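Local coordinates for iron binding protein FbpA (Mannheimia haemolytica, PDB 1Q35) that probably captures ferric iron in the periplasm as the solute-binding component of a bacterial iron-uptake system, modelled here without the metal, at residues T57-S61 with S141-S145; F147-E152 with K299-A304. All blocks are in the same frame, centred on the assembly; numbering follows the deposited sequence. Where two conformers were deposited one is given.

From the N terminus, the chain first runs through strand 54-57 into the start of helix 60-68. About 80 residues later, the first turn of helix 141-168 comes back against that junction, and interaction 1 closes its loop. Helix 141-168 has barely advanced when its next turns, residues 147-152, open interaction 2, which closes 147 residues further on where helix 301-311 begins. The two loops follow one another in series, neither enclosing nor crossing the other, and share helix 141-168. Tyr301 joins them physically: its side chain packs against Ser61, Ser141, Val144 and Ser145, with Ser61 OG 3.2 Å from Tyr301 CD1, so the late helix touches both sides of interaction 1.

Interaction 1 (T57-S61 with S141-S145); sequences TVDIS and SYNVS
This is a mainly polar contact with an apolar flank, between two helix N termini near the centre of the chain, where the end of strand 54-57 meets the first turn of helix 141-168. Thr57 is still extended, Val58 (phi/psi -126/11) turns the backbone, and Asp59 (-157/132) stands at the N-cap of helix 60-68, which Ile60 and Ser61 begin. Residues 141-145 form a regular helical turn, with Ser145 N bonded to Ser141 O at 2.9 Å. The CA atoms of Asp59 and Tyr142 lie 6.8 Å apart, those of Ser61 and Ser145 6.7 Å.

Asp59, with chi1 t, suits its place because OD1 alone links both helices: it accepts from Ser61 N at 3.2 Å, the capping bond, and from Ser145 OG at 2.7 Å, while OD2 accepts from Arg62 N. Ser61 OG (chi1 m) donates to Ser145 OG (chi1 m) at 2.8 Å, so the Ser145 hydroxyl accepts from one residue and donates to the other; serine is small enough to fit between them. Asp59 OD1 also accepts from Asn230 of strand 228-236. Ser141 brings CB to 3.6 Å from Asp59 OD2.

On the more open side, Tyr142 (chi1 m, chi2 -36°) swings its ring to Val58. Val58 O lies near the ring plane, 3.3 Å from Tyr142 CE1, while Val58 CG2 packs 3.8 Å from the same CE1 and Val58 CB sits 3.4 Å from Tyr142 OH. Tyr142 binds Fe(3+) in this protein, as do nearby Tyr198 and Tyr199; the metal is absent here, and the contact probably lines one side of the iron site in this periplasmic-binding-protein fold.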
loop_
_atom_site.group_PDB
_atom_site.type_symbol
_atom_site.label_atom_id
_atom_site.label_comp_id
_atom_site.label_asym_id
_atom_site.label_seq_id
_atom_site.Cartn_x
_atom_site.Cartn_y
_atom_site.Cartn_z
ATOM N N THR A 57 4.283 8.251 -1.642
ATOM C CA THR A 57 2.956 7.741 -1.314
ATOM C C THR A 57 2.949 6.229 -1.086
ATOM O O THR A 57 3.891 5.523 -1.459
ATOM C CB THR A 57 2.007 8.077 -2.470
ATOM O OG1 THR A 57 2.571 7.591 -3.696
ATOM C CG2 THR A 57 1.893 9.584 -2.663
ATOM N N VAL A 58 1.859 5.750 -0.491
ATOM C CA VAL A 58 1.667 4.323 -0.228
ATOM C C VAL A 58 0.355 3.799 -0.799
ATOM O O VAL A 58 -0.050 2.678 -0.489
ATOM C CB VAL A 58 1.709 4.010 1.296
ATOM C CG1 VAL A 58 3.079 4.323 1.861
ATOM C CG2 VAL A 58 0.631 4.766 2.050
ATOM N N ASP A 59 -0.313 4.596 -1.628
ATOM C CA ASP A 59 -1.650 4.255 -2.098
ATOM C C ASP A 59 -1.937 4.984 -3.414
ATOM O O ASP A 59 -1.710 6.191 -3.518
ATOM C CB ASP A 59 -2.654 4.631 -1.003
ATOM C CG ASP A 59 -4.088 4.605 -1.468
ATOM O OD1 ASP A 59 -4.494 3.640 -2.165
ATOM O OD2 ASP A 59 -4.880 5.525 -1.164
ATOM N N ILE A 60 -2.434 4.258 -4.409
ATOM C CA ILE A 60 -2.815 4.864 -5.684
ATOM C C ILE A 60 -3.892 5.923 -5.503
ATOM O O ILE A 60 -3.893 6.925 -6.215
ATOM C CB ILE A 60 -3.279 3.794 -6.706
ATOM C CG1 ILE A 60 -3.586 4.438 -8.064
ATOM C CG2 ILE A 60 -4.515 3.033 -6.211
ATOM C CD1 ILE A 60 -2.383 5.025 -8.765
ATOM N N SER A 61 -4.809 5.727 -4.562
ATOM C CA SER A 61 -5.875 6.699 -4.396
ATOM C C SER A 61 -5.346 8.048 -3.902
ATOM O O SER A 61 -5.822 9.090 -4.346
ATOM C CB SER A 61 -6.984 6.152 -3.510
ATOM O OG SER A 61 -7.558 5.008 -4.120
ATOM N N SER A 141 -6.739 3.896 4.296
ATOM C CA SER A 141 -6.749 3.921 2.832
ATOM C C SER A 141 -6.346 2.611 2.178
ATOM O O SER A 141 -6.772 2.334 1.072
ATOM C CB SER A 141 -5.901 5.069 2.287
ATOM O OG SER A 141 -4.536 4.877 2.566
ATOM N N TYR A 142 -5.531 1.786 2.831
ATOM C CA TYR A 142 -5.279 0.452 2.286
ATOM C C TYR A 142 -6.581 -0.343 2.173
ATOM O O TYR A 142 -6.794 -1.057 1.196
ATOM C CB TYR A 142 -4.296 -0.343 3.142
ATOM C CG TYR A 142 -2.894 0.205 3.271
ATOM C CD1 TYR A 142 -2.251 0.848 2.214
ATOM C CD2 TYR A 142 -2.189 0.037 4.458
ATOM C CE1 TYR A 142 -0.957 1.320 2.350
ATOM C CE2 TYR A 142 -0.886 0.497 4.596
ATOM C CZ TYR A 142 -0.281 1.142 3.534
ATOM O OH TYR A 142 1.004 1.611 3.615
ATOM N N ASN A 143 -7.438 -0.246 3.183
ATOM C CA ASN A 143 -8.746 -0.886 3.137
ATOM C C ASN A 143 -9.681 -0.219 2.137
ATOM O O ASN A 143 -10.321 -0.892 1.347
ATOM C CB ASN A 143 -9.402 -0.899 4.521
ATOM C CG ASN A 143 -8.776 -1.904 5.465
ATOM O OD1 ASN A 143 -8.167 -2.898 5.041
ATOM N ND2 ASN A 143 -8.928 -1.653 6.762
ATOM N N VAL A 144 -9.769 1.104 2.162
ATOM C CA VAL A 144 -10.704 1.799 1.288
ATOM C C VAL A 144 -10.357 1.519 -0.179
ATOM O O VAL A 144 -11.250 1.317 -0.982
ATOM C CB VAL A 144 -10.787 3.316 1.596
ATOM C CG1 VAL A 144 -11.775 4.002 0.661
ATOM C CG2 VAL A 144 -11.206 3.549 3.051
ATOM N N SER A 145 -9.074 1.483 -0.532
ATOM C CA SER A 145 -8.703 1.190 -1.919
ATOM C C SER A 145 -9.034 -0.252 -2.315
ATOM O O SER A 145 -9.411 -0.506 -3.452
ATOM C CB SER A 145 -7.241 1.539 -2.186
ATOM O OG SER A 145 -7.096 2.949 -2.234
#

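Interaction 2 (F147-E152 with K299-A304); sequences FAAMIE and KNYEAA
Ala148 and Ala304 are at the apolar centre, their CB atoms 4.1 Å apart. Alanine suits both places: at Ala148 so little side chain lets the backbones come close, Ala148 CA to Asn300 CA only 4.7 Å, with Ala148 O 3.2 Å from Asn300 CB; at Ala304 the small CB fits 3.7 Å from Ala148 N. Residues 147-152 are continuous helix within 141-168; Lys299 and Asn300 (phi/psi -102/5) lead into helix 301-311, where Ala304 N bonds to Asn300 O at 3.0 Å.

Around this centre, Phe147 CB lies 4.0 Å from Ala304 CB, its side chain touching Val308 and Leu163. Ile151, extended by chi1 m and chi2 t, reaches over the early turn of helix 301-311, its CD1 3.8 Å from both Ala303 CB and Ala304 CB.

The edge is polar. Glu152 (chi1 t, chi2 p) splits its carboxylate: OE1 accepts from Asn300 ND2 at 2.9 Å, and OE2 forms a salt bridge with Lys299 NZ at 2.9 Å. Water 1 donates to Glu152 OE1 and Asn300 OD1, 2.7 Å each. Lys299 NZ is also bridged to Asp296, so its charge is shared between two acids. The chemistry thus implies tight small-residue packing of two helices, bordered by a hydrated, charge-paired edge.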
loop_
_atom_site.group_PDB
_atom_site.type_symbol
_atom_site.label_atom_id
_atom_site.label_comp_id
_atom_site.label_asym_id
_atom_site.label_seq_id
_atom_site.Cartn_x
_atom_site.Cartn_y
_atom_site.Cartn_z
ATOM N N PHE A 147 -11.689 -1.845 -1.076
ATOM C CA PHE A 147 -13.132 -1.765 -1.265
ATOM C C PHE A 147 -13.487 -1.045 -2.574
ATOM O O PHE A 147 -14.489 -1.367 -3.210
ATOM C CB PHE A 147 -13.816 -1.076 -0.071
ATOM C CG PHE A 147 -13.444 -1.642 1.285
ATOM C CD1 PHE A 147 -13.432 -0.813 2.390
ATOM C CD2 PHE A 147 -13.118 -2.981 1.465
ATOM C CE1 PHE A 147 -13.094 -1.292 3.648
ATOM C CE2 PHE A 147 -12.780 -3.468 2.725
ATOM C CZ PHE A 147 -12.781 -2.624 3.817
ATOM N N ALA A 148 -12.654 -0.088 -2.968
ATOM C CA ALA A 148 -12.832 0.637 -4.219
ATOM C C ALA A 148 -12.703 -0.292 -5.422
ATOM O O ALA A 148 -13.494 -0.211 -6.356
ATOM C CB ALA A 148 -11.829 1.765 -4.311
ATOM N N ALA A 149 -11.718 -1.189 -5.391
ATOM C CA ALA A 149 -11.592 -2.200 -6.436
ATOM C C ALA A 149 -12.842 -3.082 -6.464
ATOM O O ALA A 149 -13.356 -3.417 -7.531
ATOM C CB ALA A 149 -10.352 -3.049 -6.223
ATOM N N MET A 150 -13.343 -3.445 -5.287
ATOM C CA MET A 150 -14.539 -4.270 -5.200
ATOM C C MET A 150 -15.745 -3.557 -5.823
ATOM O O MET A 150 -16.553 -4.194 -6.484
ATOM C CB MET A 150 -14.795 -4.692 -3.755
ATOM C CG MET A 150 -13.683 -5.592 -3.219
ATOM S SD MET A 150 -13.868 -6.119 -1.520
ATOM C CE MET A 150 -15.049 -7.459 -1.733
ATOM N N ILE A 151 -15.857 -2.242 -5.660
ATOM C CA ILE A 151 -16.931 -1.501 -6.318
ATOM C C ILE A 151 -16.822 -1.598 -7.846
ATOM O O ILE A 151 -17.822 -1.776 -8.536
ATOM C CB ILE A 151 -16.966 -0.029 -5.862
ATOM C CG1 ILE A 151 -17.428 0.068 -4.405
ATOM C CG2 ILE A 151 -17.878 0.803 -6.779
ATOM C CD1 ILE A 151 -17.283 1.450 -3.814
ATOM N N GLU A 152 -15.615 -1.493 -8.381
ATOM C CA GLU A 152 -15.427 -1.651 -9.826
ATOM C C GLU A 152 -15.959 -3.007 -10.296
ATOM O O GLU A 152 -16.605 -3.107 -11.342
ATOM C CB GLU A 152 -13.948 -1.503 -10.198
ATOM C CG GLU A 152 -13.672 -1.439 -11.694
ATOM C CD GLU A 152 -13.972 -0.091 -12.328
ATOM O OE1 GLU A 152 -14.607 0.775 -11.688
ATOM O OE2 GLU A 152 -13.570 0.107 -13.498
ATOM N N LYS A 299 -10.559 5.702 -8.847
ATOM C CA LYS A 299 -11.827 6.250 -9.328
ATOM C C LYS A 299 -12.979 5.977 -8.369
ATOM O O LYS A 299 -13.925 6.756 -8.278
ATOM C CB LYS A 299 -12.124 5.606 -10.695
ATOM C CG LYS A 299 -13.452 5.894 -11.367
ATOM C CD LYS A 299 -13.492 5.190 -12.734
ATOM C CE LYS A 299 -13.671 3.658 -12.642
ATOM N NZ LYS A 299 -13.556 2.988 -13.984
ATOM N N ASN A 300 -12.892 4.860 -7.656
ATOM C CA ASN A 300 -13.957 4.404 -6.769
ATOM C C ASN A 300 -13.707 4.684 -5.289
ATOM O O ASN A 300 -14.504 4.271 -4.445
ATOM C CB ASN A 300 -14.180 2.902 -6.967
ATOM C CG ASN A 300 -14.697 2.580 -8.338
ATOM O OD1 ASN A 300 -15.795 2.980 -8.707
ATOM N ND2 ASN A 300 -13.897 1.875 -9.118
ATOM N N TYR A 301 -12.621 5.382 -4.967
ATOM C CA TYR A 301 -12.268 5.636 -3.570
ATOM C C TYR A 301 -13.358 6.394 -2.803
ATOM O O TYR A 301 -13.724 6.012 -1.699
ATOM C CB TYR A 301 -10.944 6.395 -3.480
ATOM C CG TYR A 301 -10.376 6.444 -2.076
ATOM C CD1 TYR A 301 -9.485 5.465 -1.635
ATOM C CD2 TYR A 301 -10.732 7.454 -1.189
ATOM C CE1 TYR A 301 -8.952 5.494 -0.359
ATOM C CE2 TYR A 301 -10.211 7.484 0.110
ATOM C CZ TYR A 301 -9.323 6.499 0.509
ATOM O OH TYR A 301 -8.804 6.518 1.788
ATOM N N GLU A 302 -13.872 7.467 -3.393
ATOM C CA GLU A 302 -14.896 8.288 -2.754
ATOM C C GLU A 302 -16.143 7.468 -2.432
ATOM O O GLU A 302 -16.687 7.553 -1.330
ATOM C CB GLU A 302 -15.242 9.474 -3.663
ATOM C CG GLU A 302 -16.361 10.382 -3.183
ATOM C CD GLU A 302 -16.551 11.579 -4.094
ATOM O OE1 GLU A 302 -16.387 12.725 -3.620
ATOM O OE2 GLU A 302 -16.858 11.373 -5.289
ATOM N N ALA A 303 -16.587 6.668 -3.392
ATOM C CA ALA A 303 -17.755 5.820 -3.198
ATOM C C ALA A 303 -17.511 4.783 -2.100
ATOM O O ALA A 303 -18.400 4.497 -1.302
ATOM C CB ALA A 303 -18.133 5.134 -4.499
ATOM N N ALA A 304 -16.305 4.228 -2.049
ATOM C CA ALA A 304 -15.950 3.231 -1.041
ATOM C C ALA A 304 -15.942 3.850 0.355
ATOM O O ALA A 304 -16.439 3.250 1.300
ATOM C CB ALA A 304 -14.596 2.616 -1.354
HETATM O O HOH W 1 -16.934 1.999 -11.002
#